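Long-range contacts in prolyl-ACP dehydrogenase (Oscillatoria sp., PDB 4IRN), which probably oxidises the prolyl group carried by an acyl carrier protein, using FAD, during biosynthesis of the cyanotoxin anatoxin-a: residues H127-C131 / W156-H160; M133-F138 / A270-H274. One frame throughout, in Å; residues are numbered along the deposited sequence.

Contact 1 (H127-C131 / W156-H160). With FAD (flavin-adenine dinucleotide), chain I.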
loop_
_atom_site.group_PDB
_atom_site.type_symbol
_atom_site.label_atom_id
_atom_site.label_comp_id
_atom_site.label_asym_id
_atom_site.label_seq_id
_atom_site.Cartn_x
_atom_site.Cartn_y
_atom_site.Cartn_z
ATOM N N HIS A 127 13.995 -29.405 9.189
ATOM C CA HIS A 127 14.484 -30.564 9.933
ATOM C C HIS A 127 14.264 -30.388 11.452
ATOM O O HIS A 127 13.753 -31.298 12.099
ATOM C CB HIS A 127 15.966 -30.795 9.583
ATOM C CG HIS A 127 16.681 -31.811 10.430
ATOM N ND1 HIS A 127 16.786 -33.129 10.040
ATOM C CD2 HIS A 127 17.332 -31.653 11.608
ATOM C CE1 HIS A 127 17.477 -33.728 10.994
ATOM N NE2 HIS A 127 17.827 -32.878 11.956
ATOM N N ILE A 128 14.614 -29.215 12.002
ATOM C CA ILE A 128 14.453 -28.910 13.426
ATOM C C ILE A 128 12.995 -28.776 13.884
ATOM O O ILE A 128 12.550 -29.522 14.753
ATOM C CB ILE A 128 15.281 -27.659 13.837
ATOM C CG1 ILE A 128 16.782 -27.882 13.605
ATOM C CG2 ILE A 128 15.032 -27.287 15.293
ATOM C CD1 ILE A 128 17.573 -26.594 13.303
ATOM N N TRP A 129 12.276 -27.794 13.318
ATOM C CA TRP A 129 10.909 -27.441 13.708
ATOM C C TRP A 129 9.782 -28.344 13.243
ATOM O O TRP A 129 8.837 -28.545 14.012
ATOM C CB TRP A 129 10.601 -25.957 13.449
ATOM C CG TRP A 129 11.699 -25.029 13.889
ATOM C CD1 TRP A 129 12.547 -24.329 13.085
ATOM C CD2 TRP A 129 12.118 -24.770 15.235
ATOM N NE1 TRP A 129 13.446 -23.623 13.844
ATOM C CE2 TRP A 129 13.213 -23.883 15.169
ATOM C CE3 TRP A 129 11.661 -25.185 16.501
ATOM C CZ2 TRP A 129 13.858 -23.400 16.319
ATOM C CZ3 TRP A 129 12.310 -24.720 17.639
ATOM C CH2 TRP A 129 13.397 -23.841 17.542
ATOM N N ALA A 130 9.855 -28.883 12.012
ATOM C CA ALA A 130 8.791 -29.739 11.486
ATOM C C ALA A 130 8.999 -31.244 11.703
ATOM O O ALA A 130 8.068 -32.024 11.460
ATOM C CB ALA A 130 8.546 -29.437 10.016
ATOM N N CYS A 131 10.201 -31.653 12.157
ATOM C CA CYS A 131 10.515 -33.061 12.360
ATOM C C CYS A 131 10.979 -33.396 13.773
ATOM O O CYS A 131 10.356 -34.245 14.414
ATOM C CB CYS A 131 11.509 -33.543 11.312
ATOM S SG CYS A 131 11.020 -33.178 9.609
ATOM N N TRP A 156 21.808 -37.767 10.444
ATOM C CA TRP A 156 20.529 -38.168 9.898
ATOM C C TRP A 156 19.735 -36.916 9.583
ATOM O O TRP A 156 19.730 -35.971 10.379
ATOM C CB TRP A 156 19.774 -39.067 10.883
ATOM C CG TRP A 156 19.985 -40.541 10.669
ATOM C CD1 TRP A 156 21.172 -41.186 10.470
ATOM C CD2 TRP A 156 18.976 -41.558 10.694
ATOM N NE1 TRP A 156 20.957 -42.536 10.317
ATOM C CE2 TRP A 156 19.618 -42.793 10.452
ATOM C CE3 TRP A 156 17.581 -41.543 10.874
ATOM C CZ2 TRP A 156 18.917 -44.005 10.401
ATOM C CZ3 TRP A 156 16.885 -42.745 10.819
ATOM C CH2 TRP A 156 17.551 -43.955 10.595
ATOM N N ILE A 157 19.114 -36.892 8.396
ATOM C CA ILE A 157 18.299 -35.775 7.951
ATOM C C ILE A 157 16.841 -36.207 7.933
ATOM O O ILE A 157 16.537 -37.368 7.652
ATOM C CB ILE A 157 18.813 -35.224 6.595
ATOM C CG1 ILE A 157 20.183 -34.567 6.784
ATOM C CG2 ILE A 157 17.855 -34.233 5.957
ATOM C CD1 ILE A 157 21.254 -35.100 5.931
ATOM N N ALA A 158 15.946 -35.292 8.300
ATOM C CA ALA A 158 14.528 -35.599 8.334
ATOM C C ALA A 158 13.702 -34.721 7.387
ATOM O O ALA A 158 14.078 -33.583 7.091
ATOM C CB ALA A 158 13.997 -35.526 9.758
ATOM N N SER A 159 12.597 -35.292 6.889
ATOM C CA SER A 159 11.646 -34.663 5.994
ATOM C C SER A 159 10.260 -34.737 6.602
ATOM O O SER A 159 9.942 -35.683 7.330
ATOM C CB SER A 159 11.655 -35.348 4.632
ATOM O OG SER A 159 12.769 -34.929 3.864
ATOM N N HIS A 160 9.449 -33.718 6.320
ATOM C CA HIS A 160 8.077 -33.599 6.774
ATOM C C HIS A 160 7.220 -33.652 5.507
ATOM O O HIS A 160 7.284 -32.732 4.691
ATOM C CB HIS A 160 7.904 -32.280 7.558
ATOM C CG HIS A 160 6.499 -31.957 7.975
ATOM N ND1 HIS A 160 5.674 -31.197 7.152
ATOM C CD2 HIS A 160 5.817 -32.285 9.089
ATOM C CE1 HIS A 160 4.531 -31.082 7.802
ATOM N NE2 HIS A 160 4.568 -31.722 8.965
HETATM P PA FAD I . -3.193 -24.134 -2.795
HETATM O O1A FAD I . -3.309 -24.635 -1.410
HETATM O O2A FAD I . -3.516 -25.000 -4.002
HETATM O O5B FAD I . -4.139 -22.885 -2.988
HETATM C C5B FAD I . -4.109 -22.142 -4.218
HETATM C C4B FAD I . -4.238 -20.680 -3.886
HETATM O O4B FAD I . -5.558 -20.421 -3.382
HETATM C C3B FAD I . -3.230 -20.152 -2.864
HETATM O O3B FAD I . -2.444 -19.133 -3.463
HETATM C C2B FAD I . -4.064 -19.640 -1.678
HETATM O O2B FAD I . -3.751 -18.281 -1.416
HETATM C C1B FAD I . -5.515 -19.708 -2.158
HETATM N N9A FAD I . -6.432 -20.340 -1.211
HETATM C C8A FAD I . -6.596 -21.683 -0.996
HETATM N N7A FAD I . -7.449 -21.971 -0.042
HETATM C C5A FAD I . -7.879 -20.735 0.404
HETATM C C6A FAD I . -8.787 -20.346 1.421
HETATM N N6A FAD I . -9.455 -21.207 2.191
HETATM N N1A FAD I . -8.976 -19.024 1.622
HETATM C C2A FAD I . -8.315 -18.157 0.851
HETATM N N3A FAD I . -7.454 -18.406 -0.139
HETATM C C4A FAD I . -7.266 -19.715 -0.313
HETATM N N1 FAD I . 4.724 -29.265 2.359
HETATM C C2 FAD I . 5.020 -30.351 3.152
HETATM O O2 FAD I . 4.123 -31.068 3.598
HETATM N N3 FAD I . 6.345 -30.670 3.442
HETATM C C4 FAD I . 7.447 -29.982 2.995
HETATM O O4 FAD I . 8.575 -30.358 3.315
HETATM C C4X FAD I . 7.139 -28.832 2.145
HETATM N N5 FAD I . 8.142 -28.141 1.649
HETATM C C5X FAD I . 7.838 -27.087 0.787
HETATM C C6 FAD I . 8.894 -26.343 0.253
HETATM C C7 FAD I . 8.664 -25.266 -0.596
HETATM C C7M FAD I . 9.824 -24.433 -1.075
HETATM C C8 FAD I . 7.337 -24.934 -0.945
HETATM C C8M FAD I . 7.028 -23.775 -1.856
HETATM C C9 FAD I . 6.286 -25.683 -0.432
HETATM C C9A FAD I . 6.503 -26.750 0.435
HETATM N N10 FAD I . 5.447 -27.524 0.993
HETATM C C10 FAD I . 5.728 -28.550 1.860
HETATM C "C1'" FAD I . 4.056 -27.261 0.559
HETATM C "C2'" FAD I . 3.619 -25.878 1.023
HETATM O "O2'" FAD I . 3.279 -25.873 2.407
HETATM C "C3'" FAD I . 2.478 -25.357 0.151
HETATM O "O3'" FAD I . 2.933 -24.229 -0.593
HETATM C "C4'" FAD I . 1.211 -24.981 0.921
HETATM O "O4'" FAD I . 0.715 -26.120 1.629
HETATM C "C5'" FAD I . 0.148 -24.342 0.046
HETATM O "O5'" FAD I . -0.370 -25.294 -0.897
HETATM P P FAD I . -0.460 -24.909 -2.455
HETATM O O1P FAD I . 0.719 -24.128 -2.898
HETATM O O2P FAD I . -0.720 -26.307 -2.962
HETATM O O3P FAD I . -1.602 -23.881 -2.905
#
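The backbone N of Ala158 donates a hydrogen bond to His127 ND1 at 2.9 Å, with an N-H...acceptor angle of 147°. The donor lies only 6° out of the imidazole plane, so it meets the ring at its edge. With CG anti to the backbone N (chi1 170°), the His127 ring extends off its helix to the strand. Its other nitrogen, NE2, has weak hydrogen bonds to Glu132 and Leu151, and Trp77 meets the ring edge-to-face. Histidine suits the place because ND1 can accept a bond while NE2 has its weak ones. In the acyl-CoA dehydrogenase fold, this joins helix 118-138 of the helical N-terminal part to the edge strand 158-161 of the beta domain. Ile157 and Ser159 bond through their backbones to the neighbouring strand 202-208, whereas the N-H of Ala158 is taken by His127. Small side chains let helix and strand come close: Cys131 CB packs against Ala158 CB at 3.5 Å, and Cys131 SG lies beside His160 CB at 3.8 Å. Ser159 turns its CB away from the helix, and its hydroxyl bonds to the carbonyl of Thr195. Ala130 CB makes an off-centre CH-pi contact with His160, 4.2 Å from the ring centroid. The carbonyl O of His160 accepts a hydrogen bond from N3 of the FAD isoalloxazine at 2.6 Å.

Contact 2 (M133-F138 / A270-H274)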
loop_
_atom_site.group_PDB
_atom_site.type_symbol
_atom_site.label_atom_id
_atom_site.label_comp_id
_atom_site.label_asym_id
_atom_site.label_seq_id
_atom_site.Cartn_x
_atom_site.Cartn_y
_atom_site.Cartn_z
ATOM N N MET A 133 11.015 -31.411 16.590
ATOM C CA MET A 133 10.058 -30.894 17.576
ATOM C C MET A 133 8.798 -31.763 17.794
ATOM O O MET A 133 8.557 -32.124 18.948
ATOM C CB MET A 133 9.700 -29.428 17.328
ATOM C CG MET A 133 10.796 -28.449 17.700
ATOM S SD MET A 133 11.564 -28.643 19.330
ATOM C CE MET A 133 10.153 -28.506 20.420
ATOM N N PRO A 134 8.004 -32.151 16.749
ATOM C CA PRO A 134 6.855 -33.042 17.001
ATOM C C PRO A 134 7.261 -34.398 17.608
ATOM O O PRO A 134 6.504 -34.945 18.417
ATOM C CB PRO A 134 6.221 -33.212 15.618
ATOM C CG PRO A 134 7.295 -32.894 14.661
ATOM C CD PRO A 134 8.122 -31.837 15.311
ATOM N N LEU A 135 8.456 -34.927 17.236
ATOM C CA LEU A 135 9.024 -36.175 17.770
ATOM C C LEU A 135 9.335 -36.025 19.278
ATOM O O LEU A 135 9.054 -36.936 20.053
ATOM C CB LEU A 135 10.286 -36.587 16.966
ATOM C CG LEU A 135 11.149 -37.772 17.452
ATOM C CD1 LEU A 135 10.351 -39.059 17.542
ATOM C CD2 LEU A 135 12.320 -37.988 16.526
ATOM N N LEU A 136 9.889 -34.863 19.684
ATOM C CA LEU A 136 10.216 -34.567 21.078
ATOM C C LEU A 136 8.946 -34.477 21.948
ATOM O O LEU A 136 8.936 -34.977 23.079
ATOM C CB LEU A 136 11.059 -33.266 21.158
ATOM C CG LEU A 136 11.385 -32.703 22.558
ATOM C CD1 LEU A 136 12.289 -33.637 23.338
ATOM C CD2 LEU A 136 12.020 -31.346 22.454
ATOM N N THR A 137 7.879 -33.868 21.395
ATOM C CA THR A 137 6.598 -33.645 22.064
ATOM C C THR A 137 5.683 -34.869 22.092
ATOM O O THR A 137 5.171 -35.204 23.159
ATOM C CB THR A 137 5.923 -32.397 21.483
ATOM O OG1 THR A 137 6.845 -31.308 21.570
ATOM C CG2 THR A 137 4.613 -32.029 22.194
ATOM N N PHE A 138 5.467 -35.524 20.941
ATOM C CA PHE A 138 4.541 -36.656 20.843
ATOM C C PHE A 138 5.151 -38.066 20.883
ATOM O O PHE A 138 4.419 -39.045 21.056
ATOM C CB PHE A 138 3.616 -36.481 19.622
ATOM C CG PHE A 138 2.824 -35.191 19.626
ATOM C CD1 PHE A 138 1.577 -35.123 20.235
ATOM C CD2 PHE A 138 3.319 -34.051 19.003
ATOM C CE1 PHE A 138 0.849 -33.933 20.240
ATOM C CE2 PHE A 138 2.592 -32.864 19.013
ATOM C CZ PHE A 138 1.361 -32.813 19.629
ATOM N N ALA A 270 -3.424 -32.844 15.887
ATOM C CA ALA A 270 -2.764 -32.223 17.032
ATOM C C ALA A 270 -1.250 -32.122 16.779
ATOM O O ALA A 270 -0.633 -31.112 17.131
ATOM C CB ALA A 270 -3.035 -33.024 18.299
ATOM N N ILE A 271 -0.681 -33.153 16.138
ATOM C CA ILE A 271 0.733 -33.202 15.801
ATOM C C ILE A 271 1.057 -32.159 14.721
ATOM O O ILE A 271 2.024 -31.426 14.866
ATOM C CB ILE A 271 1.198 -34.656 15.444
ATOM C CG1 ILE A 271 0.904 -35.633 16.608
ATOM C CG2 ILE A 271 2.688 -34.703 15.083
ATOM C CD1 ILE A 271 1.358 -37.079 16.408
ATOM N N PHE A 272 0.225 -32.072 13.669
ATOM C CA PHE A 272 0.417 -31.132 12.564
ATOM C C PHE A 272 0.314 -29.674 13.035
ATOM O O PHE A 272 1.137 -28.831 12.648
ATOM C CB PHE A 272 -0.585 -31.418 11.429
ATOM C CG PHE A 272 -0.370 -30.567 10.200
ATOM C CD1 PHE A 272 0.568 -30.927 9.240
ATOM C CD2 PHE A 272 -1.112 -29.404 9.995
ATOM C CE1 PHE A 272 0.764 -30.135 8.107
ATOM C CE2 PHE A 272 -0.914 -28.617 8.859
ATOM C CZ PHE A 272 0.015 -28.992 7.921
ATOM N N ASN A 273 -0.730 -29.395 13.837
ATOM C CA ASN A 273 -1.001 -28.074 14.393
ATOM C C ASN A 273 0.080 -27.667 15.391
ATOM O O ASN A 273 0.408 -26.474 15.474
ATOM C CB ASN A 273 -2.405 -28.017 15.013
ATOM C CG ASN A 273 -3.538 -27.811 14.016
ATOM O OD1 ASN A 273 -3.341 -27.353 12.871
ATOM N ND2 ASN A 273 -4.753 -28.169 14.432
ATOM N N HIS A 274 0.675 -28.668 16.130
ATOM C CA HIS A 274 1.798 -28.396 17.029
ATOM C C HIS A 274 3.048 -28.122 16.179
ATOM O O HIS A 274 3.805 -27.199 16.467
ATOM C CB HIS A 274 2.024 -29.587 17.966
ATOM C CG HIS A 274 3.199 -29.450 18.878
ATOM N ND1 HIS A 274 4.451 -29.921 18.510
ATOM C CD2 HIS A 274 3.291 -28.865 20.094
ATOM C CE1 HIS A 274 5.255 -29.626 19.519
ATOM N NE2 HIS A 274 4.606 -28.989 20.496
#
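His274 fits as a knob into a hole formed by Met133, Pro134, Thr137 and Phe138, where 133-138, at the end of helix 118-138, meets 270-274 of helix 268-282, the axes of the two short segments running at 130° to each other. These axes approach to 9.9 Å, a separation filled mainly by Phe138, His274 and Ile271, and the pairing brings the N-terminal and C-terminal helical parts of the acyl-CoA dehydrogenase fold together. The aromatic interaction is a T-shaped one: Phe138 presents its edge to the face of His274, with ring centroids 5.1 Å apart and planes at 88°. CE2 of Phe138 leads, lying near CG and CB of His274. The CH-pi contacts come from two branched side chains. Ile271 CG1 sits almost centrally over one face of Phe138, 3.6 Å from its centroid; it stands anti to its own carbonyl carbon, which leaves the CG2 branch to reach Pro134. Thr137 CG2 lies over a face of His274, 3.8 Å from the centroid, and also covers the rim of the Phe138 face opposite Ile271. Beta-branching thus lets Ile271 divide its branches between two neighbours, and lets Thr137 bond through OG1 while CG2 lies on the rings. Purely apolar packing is lighter: Pro134 CB rests against Ile271 CG2 at 3.9 Å, and Phe138 CE1 lies 4.4 Å from Ala270 CB. Pro134 has no N-H to give to the turn before, and the helix is kinked there. The remaining interaction is polar and local: Met133 O accepts the Thr137 backbone N-H and also the Thr137 hydroxyl, whose OG1 lies 3.2 Å away and 38° out of the carbonyl plane.

From the N terminus, helix 118-138 supplies the first segments of both contacts, 127-131 and then 133-138. Contact 1 closes the shorter loop, through helix 141-153 to the edge strand 158-161. Contact 2 closes a much longer one, running through the beta domain before reaching helix 268-282. The segments alternate along the chain, so the two loops cross. Between the two uses of the helix, its wider turn continues into the second segment through a probable hydrogen bond, Ile128 O to Met133 N at 3.0 Å. The far partners also meet, His160 packing on Phe272, so that helix 118-138, the FAD-binding strand and helix 268-282 join the three parts of the fold.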